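PDB 1O20: gamma-glutamyl phosphate reductase from Thermotoga maritima, which probably catalyses the NADPH-dependent reduction of L-glutamyl phosphate to glutamate semialdehyde and phosphate, the second step of proline biosynthesis from glutamate. Local coordinates for residues E37-I42 against T96-K101; A46-E51 against L177-I182; E290-G295 against V308-P313. All coordinates share one frame; numbering follows the deposited sequence.

Contact 1 (E37-I42 against T96-K101)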
ATOM      1  N   GLU A  37     -24.637  -4.424  -9.754  1.00 18.83           N
ATOM      2  CA  GLU A  37     -24.194  -5.796  -9.996  1.00 18.96           C
ATOM      3  C   GLU A  37     -22.846  -6.106  -9.313  1.00 18.15           C
ATOM      4  O   GLU A  37     -22.693  -7.173  -8.725  1.00 17.94           O
ATOM      5  CB  GLU A  37     -24.137  -6.105 -11.508  1.00 20.38           C
ATOM      6  CG  GLU A  37     -24.178  -7.590 -11.851  1.00 21.94           C
ATOM      7  CD  GLU A  37     -25.483  -8.271 -11.479  1.00 26.06           C
ATOM      8  OE1 GLU A  37     -26.522  -7.581 -11.358  1.00 28.15           O
ATOM      9  OE2 GLU A  37     -25.458  -9.497 -11.267  1.00 25.89           O
ATOM     10  N   LYS A  38     -21.903  -5.160  -9.318  1.00 17.22           N
ATOM     11  CA  LYS A  38     -20.603  -5.376  -8.702  1.00 15.78           C
ATOM     12  C   LYS A  38     -20.759  -5.446  -7.161  1.00 15.08           C
ATOM     13  O   LYS A  38     -20.156  -6.300  -6.525  1.00 14.58           O
ATOM     14  CB  LYS A  38     -19.555  -4.320  -9.136  1.00 15.63           C
ATOM     15  CG  LYS A  38     -19.353  -4.194 -10.670  1.00 12.99           C
ATOM     16  CD  LYS A  38     -18.270  -3.175 -11.069  1.00 14.36           C
ATOM     17  CE  LYS A  38     -18.701  -1.728 -10.877  1.00 16.16           C
ATOM     18  NZ  LYS A  38     -17.727  -0.732 -11.314  1.00 14.23           N
ATOM     19  N   ASN A  39     -21.566  -4.572  -6.581  1.00 15.06           N
ATOM     20  CA  ASN A  39     -21.900  -4.596  -5.158  1.00 15.36           C
ATOM     21  C   ASN A  39     -22.617  -5.909  -4.745  1.00 15.11           C
ATOM     22  O   ASN A  39     -22.392  -6.431  -3.648  1.00 15.14           O
ATOM     23  CB  ASN A  39     -22.811  -3.446  -4.775  1.00 15.46           C
ATOM     24  CG  ASN A  39     -22.101  -2.124  -4.669  1.00 15.93           C
ATOM     25  OD1 ASN A  39     -20.853  -2.048  -4.670  1.00 14.94           O
ATOM     26  ND2 ASN A  39     -22.905  -1.036  -4.591  1.00 12.90           N
ATOM     27  N   LYS A  40     -23.488  -6.404  -5.598  1.00 15.37           N
ATOM     28  CA  LYS A  40     -24.178  -7.686  -5.375  1.00 16.96           C
ATOM     29  C   LYS A  40     -23.144  -8.834  -5.302  1.00 16.52           C
ATOM     30  O   LYS A  40     -23.186  -9.650  -4.369  1.00 14.89           O
ATOM     31  CB  LYS A  40     -25.163  -7.981  -6.497  1.00 18.13           C
ATOM     32  CG  LYS A  40     -26.154  -9.099  -6.206  1.00 20.56           C
ATOM     33  CD  LYS A  40     -26.934  -9.487  -7.452  1.00 23.15           C
ATOM     34  CE  LYS A  40     -27.635 -10.870  -7.258  1.00 26.47           C
ATOM     35  NZ  LYS A  40     -28.591 -11.210  -8.356  1.00 28.50           N
ATOM     36  N   ALA A  41     -22.207  -8.853  -6.251  1.00 15.82           N
ATOM     37  CA  ALA A  41     -21.097  -9.826  -6.251  1.00 16.22           C
ATOM     38  C   ALA A  41     -20.271  -9.760  -4.956  1.00 15.82           C
ATOM     39  O   ALA A  41     -19.967 -10.798  -4.392  1.00 16.23           O
ATOM     40  CB  ALA A  41     -20.207  -9.648  -7.436  1.00 15.90           C
ATOM     41  N   ILE A  42     -19.955  -8.557  -4.492  1.00 15.78           N
ATOM     42  CA  ILE A  42     -19.138  -8.342  -3.305  1.00 15.65           C
ATOM     43  C   ILE A  42     -19.904  -8.730  -2.041  1.00 16.17           C
ATOM     44  O   ILE A  42     -19.327  -9.299  -1.106  1.00 15.06           O
ATOM     45  CB  ILE A  42     -18.596  -6.870  -3.255  1.00 15.92           C
ATOM     46  CG1 ILE A  42     -17.656  -6.629  -4.441  1.00 16.40           C
ATOM     47  CG2 ILE A  42     -17.874  -6.599  -1.945  1.00 16.25           C
ATOM     48  CD1 ILE A  42     -17.227  -5.229  -4.619  1.00 17.28           C
ATOM     49  N   THR A  96     -17.230  -2.449   3.665  1.00 19.61           N
ATOM     50  CA  THR A  96     -16.615  -1.141   3.453  1.00 19.87           C
ATOM     51  C   THR A  96     -16.582  -0.790   1.962  1.00 19.78           C
ATOM     52  O   THR A  96     -17.033   0.291   1.565  1.00 20.10           O
ATOM     53  CB  THR A  96     -15.193  -1.112   4.057  1.00 20.24           C
ATOM     54  OG1 THR A  96     -15.290  -1.255   5.474  1.00 20.04           O
ATOM     55  CG2 THR A  96     -14.517   0.251   3.893  1.00 19.93           C
ATOM     56  N   VAL A  97     -16.116  -1.728   1.136  1.00 18.56           N
ATOM     57  CA  VAL A  97     -15.992  -1.520  -0.300  1.00 17.39           C
ATOM     58  C   VAL A  97     -17.368  -1.306  -0.949  1.00 17.83           C
ATOM     59  O   VAL A  97     -17.518  -0.420  -1.780  1.00 18.53           O
ATOM     60  CB  VAL A  97     -15.127  -2.676  -0.971  1.00 16.72           C
ATOM     61  CG1 VAL A  97     -15.154  -2.610  -2.450  1.00 15.21           C
ATOM     62  CG2 VAL A  97     -13.654  -2.577  -0.481  1.00 16.70           C
ATOM     63  N   ILE A  98     -18.372  -2.094  -0.565  1.00 18.24           N
ATOM     64  CA  ILE A  98     -19.716  -1.902  -1.066  1.00 19.50           C
ATOM     65  C   ILE A  98     -20.174  -0.456  -0.823  1.00 20.53           C
ATOM     66  O   ILE A  98     -20.793   0.134  -1.669  1.00 20.81           O
ATOM     67  CB  ILE A  98     -20.691  -2.897  -0.428  1.00 19.26           C
ATOM     68  CG1 ILE A  98     -20.482  -4.306  -0.969  1.00 19.47           C
ATOM     69  CG2 ILE A  98     -22.144  -2.520  -0.666  1.00 21.16           C
ATOM     70  CD1 ILE A  98     -21.000  -5.346  -0.035  1.00 19.67           C
ATOM     71  N   GLY A  99     -19.878   0.107   0.338  1.00 21.96           N
ATOM     72  CA  GLY A  99     -20.292   1.472   0.645  1.00 21.64           C
ATOM     73  C   GLY A  99     -19.520   2.586  -0.033  1.00 21.62           C
ATOM     74  O   GLY A  99     -19.993   3.685  -0.040  1.00 21.48           O
ATOM     75  N   LEU A 100     -18.347   2.309  -0.607  1.00 21.36           N
ATOM     76  CA  LEU A 100     -17.545   3.311  -1.290  1.00 20.42           C
ATOM     77  C   LEU A 100     -18.158   3.719  -2.638  1.00 20.02           C
ATOM     78  O   LEU A 100     -18.829   2.933  -3.277  1.00 18.44           O
ATOM     79  CB  LEU A 100     -16.109   2.797  -1.521  1.00 20.96           C
ATOM     80  CG  LEU A 100     -15.301   2.456  -0.257  1.00 20.70           C
ATOM     81  CD1 LEU A 100     -13.955   1.833  -0.579  1.00 19.04           C
ATOM     82  CD2 LEU A 100     -15.129   3.745   0.583  1.00 22.97           C
ATOM     83  N   LYS A 101     -17.927   4.963  -3.063  1.00 19.54           N
ATOM     84  CA  LYS A 101     -18.413   5.416  -4.377  1.00 19.78           C
ATOM     85  C   LYS A 101     -17.612   4.747  -5.489  1.00 19.62           C
ATOM     86  O   LYS A 101     -16.388   4.610  -5.414  1.00 19.26           O
ATOM     87  CB  LYS A 101     -18.334   6.968  -4.518  1.00 21.20           C
TER
HETATM   88  O   HOH W   1     -21.618   1.893  -4.508  1.00 28.00           O

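Contact 2 (A46-E51 against L177-I182)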
ATOM      1  N   ALA A  46     -18.932 -11.783   0.610  1.00 14.41           N
ATOM      2  CA  ALA A  46     -19.093 -11.734   2.079  1.00 15.39           C
ATOM      3  C   ALA A  46     -19.922 -12.912   2.629  1.00 15.88           C
ATOM      4  O   ALA A  46     -19.547 -13.576   3.617  1.00 15.55           O
ATOM      5  CB  ALA A  46     -19.726 -10.376   2.500  1.00 15.10           C
ATOM      6  N   GLU A  47     -21.014 -13.210   1.948  1.00 16.58           N
ATOM      7  CA  GLU A  47     -21.900 -14.284   2.346  1.00 17.56           C
ATOM      8  C   GLU A  47     -21.250 -15.678   2.196  1.00 17.66           C
ATOM      9  O   GLU A  47     -21.371 -16.524   3.089  1.00 16.46           O
ATOM     10  CB  GLU A  47     -23.174 -14.217   1.517  1.00 19.44           C
ATOM     11  CG  GLU A  47     -24.101 -13.076   1.923  1.00 21.46           C
ATOM     12  CD  GLU A  47     -25.269 -12.906   0.968  1.00 24.38           C
ATOM     13  OE1 GLU A  47     -25.398 -13.698  -0.002  1.00 22.49           O
ATOM     14  OE2 GLU A  47     -26.066 -11.978   1.213  1.00 27.77           O
ATOM     15  N   LYS A  48     -20.536 -15.896   1.100  1.00 16.15           N
ATOM     16  CA  LYS A  48     -19.919 -17.184   0.873  1.00 17.01           C
ATOM     17  C   LYS A  48     -18.734 -17.393   1.829  1.00 16.48           C
ATOM     18  O   LYS A  48     -18.537 -18.505   2.284  1.00 17.03           O
ATOM     19  CB  LYS A  48     -19.502 -17.405  -0.597  1.00 16.19           C
ATOM     20  CG  LYS A  48     -20.668 -17.543  -1.575  1.00 19.35           C
ATOM     21  CD  LYS A  48     -21.426 -18.885  -1.438  1.00 21.99           C
ATOM     22  CE  LYS A  48     -22.842 -18.840  -2.036  1.00 25.84           C
ATOM     23  NZ  LYS A  48     -23.441 -20.251  -2.056  1.00 29.94           N
ATOM     24  N   LEU A  49     -17.978 -16.338   2.130  1.00 15.93           N
ATOM     25  CA  LEU A  49     -16.923 -16.432   3.118  1.00 17.09           C
ATOM     26  C   LEU A  49     -17.523 -16.851   4.465  1.00 17.06           C
ATOM     27  O   LEU A  49     -17.015 -17.759   5.126  1.00 17.46           O
ATOM     28  CB  LEU A  49     -16.171 -15.108   3.273  1.00 16.85           C
ATOM     29  CG  LEU A  49     -15.283 -14.575   2.143  1.00 16.35           C
ATOM     30  CD1 LEU A  49     -14.813 -13.200   2.498  1.00 15.36           C
ATOM     31  CD2 LEU A  49     -14.099 -15.479   1.874  1.00 17.28           C
ATOM     32  N   ASP A  50     -18.622 -16.213   4.838  1.00 17.62           N
ATOM     33  CA  ASP A  50     -19.343 -16.540   6.068  1.00 18.92           C
ATOM     34  C   ASP A  50     -19.765 -18.015   6.083  1.00 19.62           C
ATOM     35  O   ASP A  50     -19.496 -18.728   7.030  1.00 19.76           O
ATOM     36  CB  ASP A  50     -20.568 -15.627   6.223  1.00 18.89           C
ATOM     37  CG  ASP A  50     -21.287 -15.797   7.572  1.00 21.08           C
ATOM     38  OD1 ASP A  50     -20.623 -15.926   8.624  1.00 21.78           O
ATOM     39  OD2 ASP A  50     -22.537 -15.820   7.666  1.00 26.40           O
ATOM     40  N   GLU A  51     -20.383 -18.454   4.999  1.00 19.77           N
ATOM     41  CA  GLU A  51     -20.836 -19.822   4.843  1.00 20.89           C
ATOM     42  C   GLU A  51     -19.730 -20.882   4.744  1.00 19.70           C
ATOM     43  O   GLU A  51     -19.994 -22.031   5.039  1.00 18.44           O
ATOM     44  CB  GLU A  51     -21.641 -19.948   3.553  1.00 21.95           C
ATOM     45  CG  GLU A  51     -23.036 -19.365   3.589  1.00 27.07           C
ATOM     46  CD  GLU A  51     -23.683 -19.278   2.200  1.00 31.82           C
ATOM     47  OE1 GLU A  51     -23.485 -20.185   1.321  1.00 34.97           O
ATOM     48  OE2 GLU A  51     -24.396 -18.275   1.989  1.00 36.56           O
ATOM     49  N   LEU A 177     -19.633 -15.307  -7.317  1.00 17.22           N
ATOM     50  CA  LEU A 177     -19.685 -14.664  -8.632  1.00 18.24           C
ATOM     51  C   LEU A 177     -20.668 -15.386  -9.536  1.00 19.17           C
ATOM     52  O   LEU A 177     -21.372 -14.767 -10.337  1.00 19.09           O
ATOM     53  CB  LEU A 177     -18.289 -14.665  -9.310  1.00 17.98           C
ATOM     54  CG  LEU A 177     -17.218 -13.754  -8.695  1.00 18.75           C
ATOM     55  CD1 LEU A 177     -15.982 -13.730  -9.547  1.00 19.99           C
ATOM     56  CD2 LEU A 177     -17.743 -12.384  -8.520  1.00 19.15           C
ATOM     57  N   LYS A 178     -20.684 -16.702  -9.411  1.00 20.97           N
ATOM     58  CA  LYS A 178     -21.572 -17.568 -10.181  1.00 22.82           C
ATOM     59  C   LYS A 178     -23.066 -17.229  -9.963  1.00 22.34           C
ATOM     60  O   LYS A 178     -23.876 -17.582 -10.778  1.00 22.94           O
ATOM     61  CB  LYS A 178     -21.360 -19.039  -9.792  1.00 23.45           C
ATOM     62  CG  LYS A 178     -20.607 -19.887 -10.812  1.00 28.62           C
ATOM     63  CD  LYS A 178     -21.366 -21.192 -11.141  1.00 32.84           C
ATOM     64  CE  LYS A 178     -21.184 -22.287 -10.089  1.00 34.63           C
ATOM     65  NZ  LYS A 178     -21.191 -23.678 -10.728  1.00 36.23           N
ATOM     66  N   GLU A 179     -23.415 -16.573  -8.868  1.00 21.41           N
ATOM     67  CA  GLU A 179     -24.798 -16.191  -8.613  1.00 21.92           C
ATOM     68  C   GLU A 179     -25.112 -14.795  -9.113  1.00 21.76           C
ATOM     69  O   GLU A 179     -26.162 -14.257  -8.790  1.00 22.72           O
ATOM     70  CB  GLU A 179     -25.079 -16.277  -7.115  1.00 22.07           C
ATOM     71  CG  GLU A 179     -25.152 -17.717  -6.591  1.00 24.66           C
ATOM     72  CD  GLU A 179     -25.257 -17.818  -5.090  1.00 28.79           C
ATOM     73  OE1 GLU A 179     -25.457 -16.772  -4.417  1.00 32.70           O
ATOM     74  OE2 GLU A 179     -25.138 -18.957  -4.571  1.00 33.70           O
ATOM     75  N   THR A 180     -24.198 -14.207  -9.882  1.00 20.41           N
ATOM     76  CA  THR A 180     -24.403 -12.923 -10.507  1.00 20.13           C
ATOM     77  C   THR A 180     -24.091 -12.995 -12.014  1.00 20.04           C
ATOM     78  O   THR A 180     -23.752 -14.057 -12.547  1.00 19.62           O
ATOM     79  CB  THR A 180     -23.473 -11.851  -9.857  1.00 20.00           C
ATOM     80  OG1 THR A 180     -22.115 -12.065 -10.280  1.00 18.63           O
ATOM     81  CG2 THR A 180     -23.403 -12.030  -8.363  1.00 20.41           C
ATOM     82  N   GLU A 181     -24.109 -11.823 -12.644  1.00 19.77           N
ATOM     83  CA  GLU A 181     -23.757 -11.669 -14.046  1.00 20.97           C
ATOM     84  C   GLU A 181     -22.262 -11.391 -14.218  1.00 20.01           C
ATOM     85  O   GLU A 181     -21.792 -11.246 -15.318  1.00 18.31           O
ATOM     86  CB  GLU A 181     -24.547 -10.512 -14.665  1.00 20.84           C
ATOM     87  CG  GLU A 181     -26.023 -10.836 -14.873  1.00 26.16           C
ATOM     88  CD  GLU A 181     -26.862  -9.630 -15.314  1.00 32.31           C
ATOM     89  OE1 GLU A 181     -26.282  -8.574 -15.750  1.00 33.30           O
ATOM     90  OE2 GLU A 181     -28.125  -9.746 -15.203  1.00 36.50           O
ATOM     91  N   ILE A 182     -21.548 -11.230 -13.111  1.00 18.82           N
ATOM     92  CA  ILE A 182     -20.106 -11.014 -13.175  1.00 18.00           C
ATOM     93  C   ILE A 182     -19.510 -12.390 -13.360  1.00 17.48           C
ATOM     94  O   ILE A 182     -19.742 -13.254 -12.513  1.00 16.75           O
ATOM     95  CB  ILE A 182     -19.581 -10.406 -11.849  1.00 17.69           C
ATOM     96  CG1 ILE A 182     -20.345  -9.162 -11.393  1.00 19.44           C
ATOM     97  CG2 ILE A 182     -18.108 -10.150 -11.932  1.00 17.52           C
ATOM     98  CD1 ILE A 182     -20.275  -8.015 -12.254  1.00 20.70           C
TER

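Contact 3 (E290-G295 against V308-P313)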
ATOM      1  N   GLU A 290      12.705   8.854  26.459  1.00 19.77           N
ATOM      2  CA  GLU A 290      11.368   8.397  26.145  1.00 19.74           C
ATOM      3  C   GLU A 290      11.359   7.266  25.120  1.00 18.82           C
ATOM      4  O   GLU A 290      10.578   6.313  25.232  1.00 19.64           O
ATOM      5  CB  GLU A 290      10.502   9.569  25.710  1.00 20.32           C
ATOM      6  CG  GLU A 290       9.012   9.246  25.537  1.00 23.66           C
ATOM      7  CD  GLU A 290       8.267   9.083  26.860  1.00 26.05           C
ATOM      8  OE1 GLU A 290       8.879   9.357  27.916  1.00 25.58           O
ATOM      9  OE2 GLU A 290       7.069   8.673  26.815  1.00 31.40           O
ATOM     10  N   LEU A 291      12.228   7.348  24.131  1.00 18.18           N
ATOM     11  CA  LEU A 291      12.381   6.273  23.142  1.00 17.52           C
ATOM     12  C   LEU A 291      12.792   4.967  23.846  1.00 17.16           C
ATOM     13  O   LEU A 291      12.231   3.894  23.605  1.00 15.87           O
ATOM     14  CB  LEU A 291      13.407   6.680  22.079  1.00 17.16           C
ATOM     15  CG  LEU A 291      12.855   7.665  21.040  1.00 16.11           C
ATOM     16  CD1 LEU A 291      13.960   8.354  20.320  1.00 16.10           C
ATOM     17  CD2 LEU A 291      11.898   6.911  20.076  1.00 17.51           C
ATOM     18  N   ARG A 292      13.739   5.087  24.756  1.00 17.86           N
ATOM     19  CA  ARG A 292      14.207   3.927  25.546  1.00 19.06           C
ATOM     20  C   ARG A 292      13.128   3.347  26.444  1.00 19.41           C
ATOM     21  O   ARG A 292      13.074   2.153  26.601  1.00 19.53           O
ATOM     22  CB  ARG A 292      15.461   4.266  26.345  1.00 18.33           C
ATOM     23  CG  ARG A 292      16.688   4.387  25.428  1.00 18.87           C
ATOM     24  CD  ARG A 292      17.893   5.009  26.057  1.00 20.16           C
ATOM     25  NE  ARG A 292      19.069   4.978  25.176  1.00 19.25           N
ATOM     26  CZ  ARG A 292      20.194   5.623  25.435  1.00 20.21           C
ATOM     27  NH1 ARG A 292      20.284   6.328  26.551  1.00 21.49           N
ATOM     28  NH2 ARG A 292      21.241   5.559  24.604  1.00 19.11           N
ATOM     29  N   LYS A 293      12.197   4.167  26.933  1.00 20.62           N
ATOM     30  CA  LYS A 293      11.103   3.637  27.755  1.00 21.15           C
ATOM     31  C   LYS A 293      10.234   2.694  26.927  1.00 20.79           C
ATOM     32  O   LYS A 293       9.552   1.822  27.461  1.00 20.93           O
ATOM     33  CB  LYS A 293      10.218   4.771  28.295  1.00 21.94           C
ATOM     34  CG  LYS A 293      10.755   5.558  29.465  1.00 25.25           C
ATOM     35  CD  LYS A 293       9.691   6.527  30.123  1.00 29.43           C
ATOM     36  CE  LYS A 293       8.195   6.006  30.073  1.00 32.67           C
ATOM     37  NZ  LYS A 293       7.158   7.094  30.343  1.00 35.86           N
ATOM     38  N   HIS A 294      10.214   2.909  25.611  1.00 19.75           N
ATOM     39  CA  HIS A 294       9.415   2.102  24.691  1.00 19.54           C
ATOM     40  C   HIS A 294      10.219   0.993  23.993  1.00 19.64           C
ATOM     41  O   HIS A 294       9.775   0.422  22.993  1.00 20.31           O
ATOM     42  CB  HIS A 294       8.768   3.007  23.654  1.00 20.11           C
ATOM     43  CG  HIS A 294       7.678   3.851  24.209  1.00 19.64           C
ATOM     44  ND1 HIS A 294       7.900   5.115  24.723  1.00 18.23           N
ATOM     45  CD2 HIS A 294       6.356   3.595  24.381  1.00 21.16           C
ATOM     46  CE1 HIS A 294       6.759   5.612  25.166  1.00 16.72           C
ATOM     47  NE2 HIS A 294       5.803   4.715  24.952  1.00 20.27           N
ATOM     48  N   GLY A 295      11.384   0.689  24.550  1.00 19.36           N
ATOM     49  CA  GLY A 295      12.244  -0.359  24.049  1.00 19.92           C
ATOM     50  C   GLY A 295      13.010  -0.019  22.771  1.00 18.63           C
ATOM     51  O   GLY A 295      13.455  -0.926  22.095  1.00 19.55           O
ATOM     52  N   VAL A 308      24.408  12.842  24.332  1.00 18.42           N
ATOM     53  CA  VAL A 308      23.926  11.649  25.038  1.00 18.04           C
ATOM     54  C   VAL A 308      24.937  10.516  24.795  1.00 17.93           C
ATOM     55  O   VAL A 308      24.839   9.783  23.798  1.00 18.14           O
ATOM     56  CB  VAL A 308      22.522  11.204  24.586  1.00 17.90           C
ATOM     57  CG1 VAL A 308      21.995  10.123  25.514  1.00 18.69           C
ATOM     58  CG2 VAL A 308      21.531  12.378  24.593  1.00 19.86           C
ATOM     59  N   PRO A 309      25.928  10.403  25.681  1.00 17.90           N
ATOM     60  CA  PRO A 309      27.172   9.659  25.394  1.00 17.56           C
ATOM     61  C   PRO A 309      27.029   8.156  25.275  1.00 17.32           C
ATOM     62  O   PRO A 309      27.917   7.479  24.736  1.00 17.21           O
ATOM     63  CB  PRO A 309      28.085  10.043  26.562  1.00 18.80           C
ATOM     64  CG  PRO A 309      27.113  10.290  27.712  1.00 18.77           C
ATOM     65  CD  PRO A 309      25.941  10.986  27.028  1.00 17.67           C
ATOM     66  N   ASP A 310      25.916   7.610  25.724  1.00 16.66           N
ATOM     67  CA  ASP A 310      25.732   6.180  25.547  1.00 17.15           C
ATOM     68  C   ASP A 310      25.012   5.727  24.268  1.00 16.38           C
ATOM     69  O   ASP A 310      24.786   4.526  24.113  1.00 13.83           O
ATOM     70  CB  ASP A 310      25.053   5.562  26.778  1.00 17.30           C
ATOM     71  CG  ASP A 310      23.677   6.097  27.016  1.00 18.85           C
ATOM     72  OD1 ASP A 310      23.330   7.144  26.428  1.00 22.33           O
ATOM     73  OD2 ASP A 310      22.858   5.545  27.781  1.00 25.08           O
ATOM     74  N   VAL A 311      24.607   6.639  23.379  1.00 16.15           N
ATOM     75  CA  VAL A 311      23.927   6.156  22.165  1.00 16.13           C
ATOM     76  C   VAL A 311      24.894   5.329  21.324  1.00 16.30           C
ATOM     77  O   VAL A 311      26.108   5.573  21.290  1.00 16.14           O
ATOM     78  CB  VAL A 311      23.244   7.243  21.295  1.00 16.14           C
ATOM     79  CG1 VAL A 311      22.258   8.063  22.122  1.00 16.71           C
ATOM     80  CG2 VAL A 311      24.265   8.142  20.618  1.00 16.95           C
ATOM     81  N   VAL A 312      24.346   4.321  20.669  1.00 16.19           N
ATOM     82  CA  VAL A 312      25.114   3.553  19.694  1.00 16.54           C
ATOM     83  C   VAL A 312      25.645   4.465  18.586  1.00 16.44           C
ATOM     84  O   VAL A 312      24.873   5.213  18.008  1.00 14.53           O
ATOM     85  CB  VAL A 312      24.261   2.442  19.053  1.00 15.90           C
ATOM     86  CG1 VAL A 312      25.066   1.729  17.947  1.00 17.66           C
ATOM     87  CG2 VAL A 312      23.825   1.458  20.105  1.00 18.07           C
ATOM     88  N   PRO A 313      26.946   4.418  18.280  1.00 16.70           N
ATOM     89  CA  PRO A 313      27.456   5.235  17.168  1.00 17.58           C
ATOM     90  C   PRO A 313      26.827   4.836  15.806  1.00 18.06           C
ATOM     91  O   PRO A 313      26.844   3.674  15.389  1.00 18.28           O
ATOM     92  CB  PRO A 313      28.981   5.016  17.221  1.00 17.63           C
ATOM     93  CG  PRO A 313      29.241   4.476  18.603  1.00 18.03           C
ATOM     94  CD  PRO A 313      28.019   3.664  18.942  1.00 16.51           C
TER
HETATM   95  O   HOH W   2      21.543   3.609  22.546  1.00 25.21           O

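Contact 1 (E37-I42 against T96-K101)
I42 and I98 make the closest apolar meeting between 37-42, on helix 35-51, and 96-101, which holds the last turn of helix 84-99. The two side chains slide past each other in opposite directions, with CG2 of I42 lying 3.6 Å from CG1 of I98. I42 divides its two branches between two neighbours. Its CG2, anti to the backbone N, lies against the CG1 and CD1 of I98; its other branch leaves beside the backbone N (chi1 -64°) and runs on extended, so that CD1 comes within 4.0 Å of V97 CG1. Here the side chains of I42 and V97 cross at about a right angle.

The CG1 branch of I98 also packs on the backbone of the other helix, with CG1 3.9 Å from N39 O. Its second branch, CG2, touches the amide carbon of N39, 4.0 Å from CG. Through these two branches I98 bridges N39 and I42, three residues apart on the facing helix, and the backbones come close here: the CA atoms of N39 and I98 are 5.4 Å apart.

The amide of N39 lies beside the I98 carbonyl. Its ND2 donates to a water at 3.2 Å, and that water donates in turn to L100 O, bridging the two segments. The stronger polar partner of N39 is K149, whose NZ binds OD1 and also reaches the carbonyl oxygens of V97 and L100. That lysine thus ties the asparagine to the carbonyls of V97 and L100, while I145 of helix 138-149 packs against both I42 and V97. The result is a helix-helix interface, apolar along one side and polar around the N39 amide, within the N-terminal helical part of an aldehyde dehydrogenase-type fold.

Contact 2 (A46-E51 against L177-I182)
K48, on helix 35-51, meets E179, in the turn after helix 163-177, through the far end of its side chain. From CB, which points toward the turn, the chain sets out with CG anti to the carbonyl carbon and then bends at chi2 (-72°). CB, CG and CD stay short of the 177-182 segment; the lysine side chain also packs on A176 of helix 163-177. CE is the first atom to arrive, 3.4 Å from E179 OE2 and 4.0 Å from the carboxylate carbon CD. NZ then completes the approach with a salt bridge to E179 OE2 at 3.3 Å, whose hydrogen bond is weak. On its own helix, NZ makes a second weak bond, to E51 OE1 at 3.4 Å, so the ammonium stands between two carboxylates. E175 adds a long, weak ion pair.

E179 comes from the opposite direction on an extended chain. Its other oxygen, OE1, has a stronger partner in K44, one turn earlier on helix 35-51, and the carboxylate is therefore held between two lysines of the same helix.

The backbone carrying E179 is itself well fixed. L177 to T180 is a type I turn in which L177 O accepts from both the N and OG1 of T180, the hydroxyl at 2.8 Å. T180 OG1 accepts from I182 N in turn, 3.0 Å away, forming an ST turn. With long bonds and little buried area, the K48-E179 link is a surface charge network, in which several modest ionic contacts share the work and the lysines probably temper the mutual repulsion of E47, E51 and E179.

Contact 3 (E290-G295 against V308-P313)
The ionic part of the contact joins R292, near the end of helix 277-293, to D310 in the turn before strand 312-313. The two side chains come from opposite directions, and the guanidinium and carboxylate planes stand almost perpendicular, 87° apart, so both oxygens are approached, but not as in a coplanar bidentate pair. NH1 forms a salt bridge to D310 OD2 at 3.0 Å. D310 OD1 lies at the guanidinium edge, in its plane, and takes weak hydrogen bonds from NH1 and NH2, each 3.2 Å long. The arginine reaches this far because its chain runs extended from CG to NE (chi2 167°, chi3 174°).

A water supplies the second polar link. R292 NH2 donates to it at 2.9 Å, and V312 N makes a weaker bond to the same water, joining the arginine to the start of the strand.

Van der Waals contact is slight: V311 CG1 comes 3.7 Å from R292 NH2, and V308 CG1 lies 4.3 Å from R292 NH1. Putting an alanine in place of R292 removes the whole guanidinium and is likely to strip D310 of this charge partner and the bridging water of a donor.

Backbone bonds shape both sides. A type I turn from V308 to V311 presents D310, while G295, at positive phi, ends the helix as the C-prime residue of a Schellman motif. V312 is hydrogen-bonded through its backbone to V298 and G300 of strand 297-300. The contact thus joins the C-terminal part of helix 277-293 to the turn that leads into strand 312-313, outermost in the parallel seven-stranded sheet, part of the alpha/beta architecture of the aldehyde dehydrogenase fold.

Overall arrangement
Contacts 1 and 2 share helix 35-51, their centres 12 Å apart, and meet directly: E37 OE2 probably accepts a hydrogen bond from E181 N, and A41 packs on L177 and T180. Contact 1 is the more buried, an apolar seam between helices with polar groups at its end, whereas contact 2 is a surface contact carried by charge. Contact 3 lies on the opposite side of the chain's centre, its centre about 48 Å from that of contact 1, at the edge of the seven-stranded sheet. Partly buried, it resembles contact 2 in relying on a salt bridge, and contact 1 in using a water to join its segments.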